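Local coordinates for STU0660 (Streptococcus thermophilus, PDB 3ZTH), which probably binds DNA as a large Csn2 protein of CRISPR-mediated bacterial immunity, and binds magnesium ions, at residues E11-N16 with K31-Q36; T61-D64 with E68-K71; G242-D247 with R252-L257. All coordinates share one frame; numbering follows the deposited sequence.

Contact 1. Residues E11-N16 with K31-Q36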
# COMPACT_ATOMS: atom_id res chain seq x y z
N GLU A 11 12.45 -13.89 39.98
CA GLU A 11 11.09 -13.97 40.49
C GLU A 11 10.29 -12.82 39.91
O GLU A 11 10.85 -11.88 39.36
CB GLU A 11 11.10 -13.87 42.02
CG GLU A 11 11.90 -12.68 42.54
CD GLU A 11 11.86 -12.56 44.05
OE1 GLU A 11 11.11 -13.32 44.70
OE2 GLU A 11 12.59 -11.71 44.59
N ARG A 12 8.98 -12.90 40.03
CA ARG A 12 8.13 -11.85 39.50
C ARG A 12 8.29 -10.57 40.30
O ARG A 12 8.59 -10.60 41.50
CB ARG A 12 6.67 -12.31 39.49
CG ARG A 12 6.38 -13.26 38.34
CD ARG A 12 5.09 -14.04 38.52
NE ARG A 12 4.85 -14.92 37.38
CZ ARG A 12 4.35 -14.50 36.21
NH1 ARG A 12 4.04 -13.23 36.04
NH2 ARG A 12 4.19 -15.36 35.21
N ILE A 13 8.12 -9.44 39.62
CA ILE A 13 8.21 -8.14 40.27
C ILE A 13 6.85 -7.93 40.91
O ILE A 13 5.83 -7.93 40.22
CB ILE A 13 8.47 -7.02 39.24
CG1 ILE A 13 9.80 -7.27 38.53
CG2 ILE A 13 8.52 -5.67 39.93
CD1 ILE A 13 9.68 -7.26 37.02
N GLU A 14 6.84 -7.78 42.24
CA GLU A 14 5.61 -7.57 42.99
C GLU A 14 5.23 -6.10 43.04
O GLU A 14 6.06 -5.25 43.35
CB GLU A 14 5.74 -8.11 44.42
CG GLU A 14 4.42 -8.17 45.18
CD GLU A 14 4.56 -8.83 46.54
OE1 GLU A 14 5.40 -9.75 46.65
OE2 GLU A 14 3.84 -8.43 47.48
N LEU A 15 3.98 -5.81 42.76
CA LEU A 15 3.47 -4.45 42.76
C LEU A 15 2.14 -4.37 43.52
O LEU A 15 1.17 -5.06 43.18
CB LEU A 15 3.26 -3.99 41.32
CG LEU A 15 4.22 -3.05 40.58
CD1 LEU A 15 5.65 -3.20 41.07
CD2 LEU A 15 4.10 -3.36 39.10
N ASN A 16 2.09 -3.55 44.55
CA ASN A 16 0.85 -3.41 45.29
C ASN A 16 0.12 -2.25 44.60
O ASN A 16 0.52 -1.09 44.70
CB ASN A 16 1.18 -3.10 46.74
CG ASN A 16 0.05 -3.46 47.69
OD1 ASN A 16 -0.74 -4.36 47.42
ND2 ASN A 16 -0.00 -2.78 48.82
N LYS A 31 12.65 -0.33 36.92
CA LYS A 31 11.44 0.49 36.80
C LYS A 31 11.05 0.56 35.34
O LYS A 31 9.89 0.39 34.98
CB LYS A 31 11.66 1.91 37.35
CG LYS A 31 11.84 1.97 38.87
CD LYS A 31 11.72 3.39 39.45
CE LYS A 31 12.90 4.26 39.11
NZ LYS A 31 12.80 5.57 39.79
N TYR A 32 12.05 0.78 34.50
CA TYR A 32 11.80 0.89 33.07
C TYR A 32 11.26 -0.40 32.49
O TYR A 32 10.33 -0.38 31.69
CB TYR A 32 13.07 1.30 32.33
CG TYR A 32 12.80 1.70 30.90
CD1 TYR A 32 12.44 3.01 30.58
CD2 TYR A 32 12.87 0.77 29.87
CE1 TYR A 32 12.16 3.38 29.28
CE2 TYR A 32 12.58 1.13 28.55
CZ TYR A 32 12.23 2.44 28.27
OH TYR A 32 11.96 2.82 26.97
N TYR A 33 11.85 -1.52 32.90
CA TYR A 33 11.42 -2.82 32.43
C TYR A 33 9.97 -3.06 32.85
O TYR A 33 9.17 -3.55 32.06
CB TYR A 33 12.30 -3.92 33.02
CG TYR A 33 11.75 -5.29 32.75
CD1 TYR A 33 11.93 -5.91 31.52
CD2 TYR A 33 10.99 -5.95 33.71
CE1 TYR A 33 11.36 -7.16 31.24
CE2 TYR A 33 10.41 -7.20 33.45
CZ TYR A 33 10.60 -7.79 32.21
OH TYR A 33 10.05 -9.02 31.94
N THR A 34 9.66 -2.72 34.09
CA THR A 34 8.32 -2.90 34.61
C THR A 34 7.35 -2.07 33.78
O THR A 34 6.26 -2.55 33.43
CB THR A 34 8.26 -2.49 36.09
OG1 THR A 34 9.26 -3.21 36.81
CG2 THR A 34 6.90 -2.81 36.67
N TRP A 35 7.75 -0.85 33.44
CA TRP A 35 6.91 0.02 32.61
C TRP A 35 6.71 -0.58 31.21
O TRP A 35 5.61 -0.56 30.67
CB TRP A 35 7.53 1.42 32.46
CG TRP A 35 6.79 2.23 31.43
CD1 TRP A 35 5.56 2.80 31.57
CD2 TRP A 35 7.16 2.42 30.05
NE1 TRP A 35 5.13 3.31 30.37
CE2 TRP A 35 6.09 3.10 29.42
CE3 TRP A 35 8.28 2.07 29.29
CZ2 TRP A 35 6.11 3.44 28.07
CZ3 TRP A 35 8.31 2.41 27.94
CH2 TRP A 35 7.22 3.09 27.34
N GLN A 36 7.78 -1.10 30.63
CA GLN A 36 7.72 -1.67 29.28
C GLN A 36 6.75 -2.84 29.20
O GLN A 36 6.00 -2.97 28.24
CB GLN A 36 9.12 -2.11 28.84
CG GLN A 36 9.24 -2.56 27.38
CD GLN A 36 8.96 -1.44 26.39
OE1 GLN A 36 7.82 -1.25 25.94
NE2 GLN A 36 10.00 -0.68 26.04
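Strand 13-16 passes the helical segment 31-36 with the two axes 10.9 Å apart at an angle of 75°, Ile13 and Thr34 being the pair whose CA atoms come nearest, at 7.7 Å. Ile13 and Leu15 both aim at the helix, and Thr34 faces them. Ile13 lies across two neighbouring helix residues. Its CD1 comes in at the edge of the Tyr33 ring, in the ring plane, and lies 3.6 Å from CE2 of Tyr33 and 3.8 Å from CD2 of Tyr33. The other branch, CG2 of Ile13, sits 4.0 Å from OG1 of Thr34. Tyr33 leaves the helix with CG opposite its own N (chi1 170°), which carries the ring rim to the Ile13 methyl. Leu15 and Thr34 meet tip to tip, methyl against methyl, with CD2 of Leu15 3.7 Å from CG2 of Thr34.

Strand 13-16 is hydrogen-bonded to strand 2-5, through Ile13 with Val5 and Leu15 with Phe3, so the contact seats the small antiparallel sheet on helix 28-43. This helix follows strand 20-24 and the loop carrying the magnesium ligand Gln26, consistent with the first helix of a P-loop NTPase-like fold. Trp174 of the second subunit packs against Tyr33 as well.

No hydrogen bond spans the two segments. OH of Tyr33 bonds to the carbonyl of Gln6. OG1 of Thr34 is already bonded to O of Leu30, one turn back in its own helix, and across the contact it meets only methyl groups, so shape and burial rather than polar bonds hold strand against helix.

Contact 2. Residues T61-D64 with E68-K71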
# COMPACT_ATOMS: atom_id res chain seq x y z
N THR A 61 3.48 -12.86 31.23
CA THR A 61 2.25 -12.82 32.00
C THR A 61 2.29 -11.94 33.25
O THR A 61 3.37 -11.62 33.76
CB THR A 61 1.87 -14.27 32.39
OG1 THR A 61 0.85 -14.74 31.51
CG2 THR A 61 1.41 -14.36 33.82
N ILE A 62 1.11 -11.54 33.72
CA ILE A 62 0.98 -10.74 34.94
C ILE A 62 -0.06 -11.43 35.82
O ILE A 62 -1.22 -11.57 35.42
CB ILE A 62 0.50 -9.30 34.65
CG1 ILE A 62 1.53 -8.56 33.79
CG2 ILE A 62 0.27 -8.56 35.96
CD1 ILE A 62 1.28 -7.06 33.68
N LEU A 63 0.35 -11.86 37.01
CA LEU A 63 -0.55 -12.56 37.93
C LEU A 63 -1.05 -11.69 39.07
O LEU A 63 -0.42 -10.70 39.43
CB LEU A 63 0.15 -13.78 38.52
CG LEU A 63 0.87 -14.68 37.51
CD1 LEU A 63 1.62 -15.78 38.25
CD2 LEU A 63 -0.15 -15.27 36.53
N ASP A 64 -2.20 -12.07 39.63
CA ASP A 64 -2.76 -11.33 40.76
C ASP A 64 -2.36 -12.04 42.06
O ASP A 64 -1.54 -12.95 42.05
CB ASP A 64 -4.28 -11.26 40.67
CG ASP A 64 -4.93 -12.63 40.59
OD1 ASP A 64 -4.62 -13.48 41.45
OD2 ASP A 64 -5.74 -12.86 39.66
N GLU A 68 -3.43 -15.81 39.76
CA GLU A 68 -4.20 -16.02 38.55
C GLU A 68 -3.76 -14.99 37.51
O GLU A 68 -3.17 -13.96 37.85
CB GLU A 68 -5.69 -15.85 38.83
CG GLU A 68 -6.23 -16.84 39.82
CD GLU A 68 -7.38 -17.62 39.25
OE1 GLU A 68 -7.19 -18.26 38.18
OE2 GLU A 68 -8.47 -17.60 39.87
N ILE A 69 -4.06 -15.28 36.25
CA ILE A 69 -3.69 -14.37 35.18
C ILE A 69 -4.61 -13.17 35.08
O ILE A 69 -5.83 -13.30 35.08
CB ILE A 69 -3.66 -15.10 33.82
CG1 ILE A 69 -2.49 -16.08 33.80
CG2 ILE A 69 -3.53 -14.10 32.70
CD1 ILE A 69 -2.35 -16.85 32.50
N VAL A 70 -4.00 -11.99 35.02
CA VAL A 70 -4.75 -10.75 34.89
C VAL A 70 -4.92 -10.52 33.40
O VAL A 70 -3.95 -10.31 32.69
CB VAL A 70 -3.97 -9.57 35.49
CG1 VAL A 70 -4.80 -8.29 35.39
CG2 VAL A 70 -3.62 -9.87 36.94
N LYS A 71 -6.16 -10.59 32.91
CA LYS A 71 -6.42 -10.42 31.49
C LYS A 71 -5.87 -9.11 30.92
O LYS A 71 -5.96 -8.06 31.55
CB LYS A 71 -7.92 -10.49 31.20
CG LYS A 71 -8.55 -11.82 31.55
CD LYS A 71 -10.00 -11.83 31.13
CE LYS A 71 -10.68 -13.13 31.53
NZ LYS A 71 -12.10 -13.16 31.07
O HOH W 1 -7.22 -12.78 37.39
O HOH W 2 -8.34 -14.37 41.18
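Leu63 and Ile69 pair as a single antiparallel bridge, their CA atoms 4.5 Å apart. The backbone bonds flank this pair, making it a non-hydrogen-bonded one: N of Val70 donates to O of Ile62 at 2.8 Å, and N of Asp64 to O of Glu68, also at 2.8 Å. O of Glu68 also receives a CA-H...O contact from CA of Leu63.

The Asp64 carboxylate closes the turn between the segments. With chi1 at 57°, its CG lies between backbone N and carbonyl carbon, and OD1 of Asp64 takes the N-H of Glu68 at 3.1 Å, met from 57° out of the carboxylate plane. One water donates to both OD2 of Asp64 and O of Ile69.

In the fold, strand 62-63 is one of the two outer strands, within this chain, of a three-stranded antiparallel sheet, paired with strand 2-5; segment 68-71 lines its other edge on the way to strand 76-80.

Two pairs are apolar. CD2 of Leu63 touches CG1 of Ile69 at 3.7 Å, and buried Val70 brings CG2 to 4.2 Å from CG2 of Ile62, both residues resting on Phe42 of helix 28-43. CD1 of Ile69 packs as a methyl on a hydroxyl, 4.0 Å from OG1 of Thr61.

Contact 3. Residues G242-D247 with R252-L257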
# COMPACT_ATOMS: atom_id res chain seq x y z
N GLY A 242 10.84 15.61 45.57
CA GLY A 242 9.79 16.60 45.40
C GLY A 242 8.49 16.27 44.68
O GLY A 242 7.69 17.17 44.47
N TYR A 243 8.27 15.00 44.31
CA TYR A 243 7.03 14.64 43.61
C TYR A 243 6.21 13.52 44.25
O TYR A 243 4.98 13.49 44.12
CB TYR A 243 7.33 14.30 42.15
CG TYR A 243 7.77 15.53 41.38
CD1 TYR A 243 9.09 15.96 41.41
CD2 TYR A 243 6.84 16.31 40.70
CE1 TYR A 243 9.48 17.13 40.79
CE2 TYR A 243 7.20 17.49 40.08
CZ TYR A 243 8.52 17.90 40.13
OH TYR A 243 8.89 19.07 39.51
N LEU A 244 6.88 12.60 44.93
CA LEU A 244 6.20 11.50 45.60
C LEU A 244 5.27 12.05 46.68
O LEU A 244 5.69 12.85 47.52
CB LEU A 244 7.23 10.57 46.23
CG LEU A 244 6.73 9.35 46.99
CD1 LEU A 244 5.98 8.42 46.04
CD2 LEU A 244 7.91 8.65 47.65
N LYS A 245 4.00 11.64 46.67
CA LYS A 245 3.03 12.10 47.66
C LYS A 245 2.63 10.93 48.54
O LYS A 245 2.15 9.92 48.04
CB LYS A 245 1.77 12.66 46.98
CG LYS A 245 2.01 13.81 46.02
CD LYS A 245 2.64 15.01 46.72
CE LYS A 245 3.05 16.09 45.72
NZ LYS A 245 3.72 17.26 46.37
N ILE A 246 2.82 11.07 49.85
CA ILE A 246 2.46 10.01 50.79
C ILE A 246 1.39 10.44 51.78
O ILE A 246 1.51 11.49 52.41
CB ILE A 246 3.70 9.53 51.60
CG1 ILE A 246 4.69 8.82 50.67
CG2 ILE A 246 3.27 8.61 52.72
CD1 ILE A 246 5.93 8.32 51.36
N ASP A 247 0.33 9.65 51.89
CA ASP A 247 -0.75 9.91 52.85
C ASP A 247 -1.28 8.56 53.33
O ASP A 247 -0.83 7.51 52.86
CB ASP A 247 -1.89 10.75 52.24
CG ASP A 247 -2.59 10.06 51.07
OD1 ASP A 247 -2.91 8.85 51.18
OD2 ASP A 247 -2.82 10.73 50.04
N ARG A 252 0.33 2.33 51.16
CA ARG A 252 0.59 0.94 50.81
C ARG A 252 0.83 0.71 49.32
O ARG A 252 1.36 -0.33 48.92
CB ARG A 252 -0.58 0.07 51.29
CG ARG A 252 -0.61 -0.11 52.81
CD ARG A 252 -1.79 -0.97 53.27
NE ARG A 252 -3.08 -0.31 53.05
CZ ARG A 252 -3.99 -0.70 52.16
NH1 ARG A 252 -3.77 -1.76 51.39
NH2 ARG A 252 -5.13 -0.01 52.04
N PHE A 253 0.45 1.67 48.49
CA PHE A 253 0.62 1.51 47.06
C PHE A 253 1.86 2.21 46.52
O PHE A 253 2.02 2.38 45.30
CB PHE A 253 -0.65 1.97 46.36
CG PHE A 253 -1.87 1.33 46.93
CD1 PHE A 253 -1.99 -0.07 46.94
CD2 PHE A 253 -2.85 2.09 47.56
CE1 PHE A 253 -3.06 -0.69 47.58
CE2 PHE A 253 -3.93 1.48 48.20
CZ PHE A 253 -4.04 0.09 48.21
N VAL A 254 2.74 2.61 47.43
CA VAL A 254 4.00 3.22 47.06
C VAL A 254 4.94 2.04 46.98
O VAL A 254 5.27 1.43 47.99
CB VAL A 254 4.50 4.19 48.13
CG1 VAL A 254 5.92 4.62 47.81
CG2 VAL A 254 3.59 5.41 48.19
N ASN A 255 5.35 1.70 45.76
CA ASN A 255 6.24 0.57 45.55
C ASN A 255 7.68 1.02 45.35
O ASN A 255 7.98 1.81 44.44
CB ASN A 255 5.75 -0.24 44.35
CG ASN A 255 4.44 -0.97 44.63
OD1 ASN A 255 4.42 -2.06 45.21
ND2 ASN A 255 3.33 -0.35 44.24
N ILE A 256 8.57 0.52 46.20
CA ILE A 256 9.99 0.87 46.12
C ILE A 256 10.71 -0.20 45.32
O ILE A 256 10.72 -1.37 45.71
CB ILE A 256 10.63 0.93 47.52
CG1 ILE A 256 9.76 1.77 48.45
CG2 ILE A 256 12.04 1.52 47.42
CD1 ILE A 256 10.23 1.75 49.89
N LEU A 257 11.30 0.19 44.20
CA LEU A 257 12.05 -0.73 43.35
C LEU A 257 13.53 -0.37 43.36
O LEU A 257 13.98 0.47 42.56
CB LEU A 257 11.51 -0.68 41.92
CG LEU A 257 10.56 -1.82 41.53
CD1 LEU A 257 9.38 -1.85 42.50
CD2 LEU A 257 10.07 -1.65 40.09
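Leu244 and Ile246, on the loop between strands 232-237 and 254-257, close over Val254 at the start of the second strand. Val254 belongs to a mixed sheet of the kind expected for the P-loop NTPase clan, and the loop of Leu244 and Ile246 packs on it. In this sheet the two parallel strands are separated by strand 20-24. The connecting loop must therefore pass over strand 20-24, and it does so without a helix in this stretch, with CA atoms of Ile246 and Val254 7.9 Å apart.

The contact itself is purely apolar. Val254 points toward the loop and divides its two methyl groups between two partners. CG1 of Val254, anti to the backbone N (chi1 170°), lies 4.2 Å from CD1 of Leu244, while CG2 is the branch that turns to Ile246. These are light, van der Waals approaches among buried groups. Leu244 also packs on Gln22 and Val24, so it lies against the strand between the two that the loop connects. Its side chain is about 8 Å from that of Asp240, which with Gln26 binds magnesium in this structure; the contact is near the metal site, with the Leu244 side chain about 12 Å from the magnesium ion, but no part of it.

No hydrogen bond joins the two segments. Several backbone atoms of the loop find partners on other elements instead: N of Ile246 bonds to the carboxylate of Glu294, O of Ile246 to Arg290, and O of Lys245 to the side-chain amide of Gln22. On the Val254 side, the nearest Ile246 atom is CG1, 4.4 Å from CG2 of Val254.

Contacts 1 and 3 are buried and apolar across their segments; contact 2 lies nearer the surface, is only partly buried, and relies on backbone bonds, a carboxylate and water. Contacts 1 and 2 reach opposite edge strands of the same three-stranded sheet, and Arg12 connects them by a probable hydrogen bond from NH1 to O of Thr61. Contact 3 packs a loop on strand 254-257 of the larger mixed sheet. Asn16 joins it to contact 1: its ND2 probably bonds to O of Arg252 and its N to OD1 of Asn255. Helix 28-43 also bridges them, Thr34 touching Leu257. Contacts 2 and 3 stay apart, nearest atoms about 11 Å.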